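Local atomic coordinates of ADP compounds hydrolase NudE (Escherichia coli, PDB entry 1VHZ), a protein that hydrolyses ADP-ribose, NADH, Ap3A and Ap2A with the help of magnesium or other divalent cations, working as a homodimer of the Nudix hydrolase family. Residues D159-P164 / S173-V178. Sequence-based numbering, arbitrary orientation.
Sequences DLLEDP and SALFLV
The phenyl ring of Phe176 is the flat group that touches across this contact, and Leu161 reaches it obliquely. In the Nudix fold of this protein, a short 3-10 turn after strand 149-153 packs here against the C-terminal helix 169-184. The methyl CD2 of Leu161 lies 3.9 Å from CZ of Phe176 and 4.1 Å from CE1, so it touches the far end of the ring. The two side chains cross at about a right angle. The same ring also meets Phe176 of the second subunit, with the planes only about 10° apart. The contact therefore borders the dimer interface.

Leu175 points from the helix toward the turn. With CG anti to the backbone N (chi1 -177°), its isobutyl group extends toward both leucines of the turn. Its two methyls meet different leucines. CD2 meets CD1 of Leu161 at 3.6 Å, while CD1 faces Leu160. Leu161 is split in the same way, with CD1 on Leu175 and CD2 on Phe176. Its chi2 of 16° is close to eclipsed, so this conformation is strained or uncertain as modelled.

The contact is purely apolar, and Leu160, Leu175 and Phe176 are buried. Leu160 also packs on Trp152 and Leu77, which joins the turn to the strands. Met158 touches both Leu175 and Phe176. Within the turn, Glu162 N bonds to Asp159 O and Asp163 N to Leu160 O. The carbonyl O of Leu161 accepts hydrogen bonds from Asn167 ND2 of its own chain and from Lys113 NZ of the second subunit. CD1 of Leu160 lies 3.9 Å from CD1 of Leu175.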
loop_
_atom_site.group_PDB
_atom_site.type_symbol
_atom_site.label_atom_id
_atom_site.label_comp_id
_atom_site.label_asym_id
_atom_site.label_seq_id
_atom_site.Cartn_x
_atom_site.Cartn_y
_atom_site.Cartn_z
ATOM N N ASP A 159 18.112 -2.706 -6.965
ATOM C CA ASP A 159 18.371 -4.025 -6.375
ATOM C C ASP A 159 17.516 -4.235 -5.123
ATOM O O ASP A 159 17.337 -5.388 -4.679
ATOM C CB ASP A 159 19.828 -4.223 -5.999
ATOM C CG ASP A 159 20.836 -4.079 -7.106
ATOM O OD1 ASP A 159 20.445 -4.082 -8.289
ATOM O OD2 ASP A 159 22.044 -3.943 -6.801
ATOM N N LEU A 160 16.981 -3.179 -4.499
ATOM C CA LEU A 160 16.158 -3.337 -3.302
ATOM C C LEU A 160 14.938 -4.225 -3.532
ATOM O O LEU A 160 14.416 -4.854 -2.604
ATOM C CB LEU A 160 15.707 -1.974 -2.759
ATOM C CG LEU A 160 16.761 -1.202 -1.934
ATOM C CD1 LEU A 160 16.394 0.266 -1.855
ATOM C CD2 LEU A 160 16.908 -1.817 -0.542
ATOM N N LEU A 161 14.479 -4.345 -4.769
ATOM C CA LEU A 161 13.367 -5.171 -5.190
ATOM C C LEU A 161 13.661 -6.661 -5.110
ATOM O O LEU A 161 12.765 -7.476 -5.387
ATOM C CB LEU A 161 13.011 -4.818 -6.652
ATOM C CG LEU A 161 11.932 -3.783 -6.918
ATOM C CD1 LEU A 161 11.575 -2.933 -5.721
ATOM C CD2 LEU A 161 12.272 -2.920 -8.132
ATOM N N GLU A 162 14.907 -7.045 -4.828
ATOM C CA GLU A 162 15.269 -8.447 -4.676
ATOM C C GLU A 162 15.258 -8.817 -3.194
ATOM O O GLU A 162 15.518 -9.957 -2.806
ATOM C CB GLU A 162 16.619 -8.766 -5.307
ATOM C CG GLU A 162 16.607 -8.674 -6.836
ATOM C CD GLU A 162 15.633 -9.662 -7.453
ATOM O OE1 GLU A 162 15.197 -9.441 -8.595
ATOM O OE2 GLU A 162 15.279 -10.679 -6.804
ATOM N N ASP A 163 14.978 -7.829 -2.337
ATOM C CA ASP A 163 14.910 -8.119 -0.897
ATOM C C ASP A 163 13.463 -8.142 -0.435
ATOM O O ASP A 163 12.808 -7.099 -0.335
ATOM C CB ASP A 163 15.682 -7.067 -0.091
ATOM C CG ASP A 163 15.829 -7.439 1.362
ATOM O OD1 ASP A 163 16.678 -6.812 2.034
ATOM O OD2 ASP A 163 15.124 -8.353 1.857
ATOM N N PRO A 164 12.938 -9.308 -0.085
ATOM C CA PRO A 164 11.578 -9.444 0.403
ATOM C C PRO A 164 11.273 -8.567 1.602
ATOM O O PRO A 164 10.109 -8.169 1.788
ATOM C CB PRO A 164 11.441 -10.935 0.738
ATOM C CG PRO A 164 12.463 -11.575 -0.151
ATOM C CD PRO A 164 13.640 -10.622 -0.145
ATOM N N SER A 173 6.542 1.917 -4.158
ATOM C CA SER A 173 6.040 3.119 -4.809
ATOM C C SER A 173 7.051 4.263 -4.650
ATOM O O SER A 173 7.388 4.927 -5.619
ATOM C CB SER A 173 4.739 3.603 -4.115
ATOM O OG SER A 173 3.686 2.724 -4.409
ATOM N N ALA A 174 7.528 4.459 -3.416
ATOM C CA ALA A 174 8.484 5.507 -3.126
ATOM C C ALA A 174 9.768 5.346 -3.939
ATOM O O ALA A 174 10.291 6.317 -4.480
ATOM C CB ALA A 174 8.834 5.546 -1.634
ATOM N N LEU A 175 10.306 4.132 -3.958
ATOM C CA LEU A 175 11.531 3.832 -4.674
ATOM C C LEU A 175 11.451 4.267 -6.135
ATOM O O LEU A 175 12.297 5.006 -6.612
ATOM C CB LEU A 175 11.793 2.317 -4.602
ATOM C CG LEU A 175 13.094 1.868 -5.249
ATOM C CD1 LEU A 175 14.290 2.346 -4.431
ATOM C CD2 LEU A 175 13.108 0.363 -5.464
ATOM N N PHE A 176 10.402 3.850 -6.835
ATOM C CA PHE A 176 10.183 4.203 -8.231
ATOM C C PHE A 176 9.897 5.697 -8.404
ATOM O O PHE A 176 10.319 6.274 -9.406
ATOM C CB PHE A 176 9.005 3.388 -8.798
ATOM C CG PHE A 176 9.327 1.994 -9.262
ATOM C CD1 PHE A 176 8.868 0.893 -8.572
ATOM C CD2 PHE A 176 10.077 1.784 -10.419
ATOM C CE1 PHE A 176 9.119 -0.400 -9.019
ATOM C CE2 PHE A 176 10.350 0.497 -10.859
ATOM C CZ PHE A 176 9.871 -0.603 -10.162
ATOM N N LEU A 177 9.191 6.343 -7.484
ATOM C CA LEU A 177 8.905 7.774 -7.612
ATOM C C LEU A 177 10.170 8.610 -7.452
ATOM O O LEU A 177 10.386 9.573 -8.185
ATOM C CB LEU A 177 7.819 8.221 -6.625
ATOM C CG LEU A 177 6.403 7.709 -6.970
ATOM C CD1 LEU A 177 5.508 7.758 -5.744
ATOM C CD2 LEU A 177 5.798 8.475 -8.139
ATOM N N VAL A 178 11.049 8.224 -6.531
ATOM C CA VAL A 178 12.305 8.946 -6.324
ATOM C C VAL A 178 13.231 8.780 -7.517
ATOM O O VAL A 178 13.903 9.700 -7.995
ATOM C CB VAL A 178 12.959 8.462 -5.019
ATOM C CG1 VAL A 178 14.380 9.014 -4.910
ATOM C CG2 VAL A 178 12.112 8.910 -3.821
#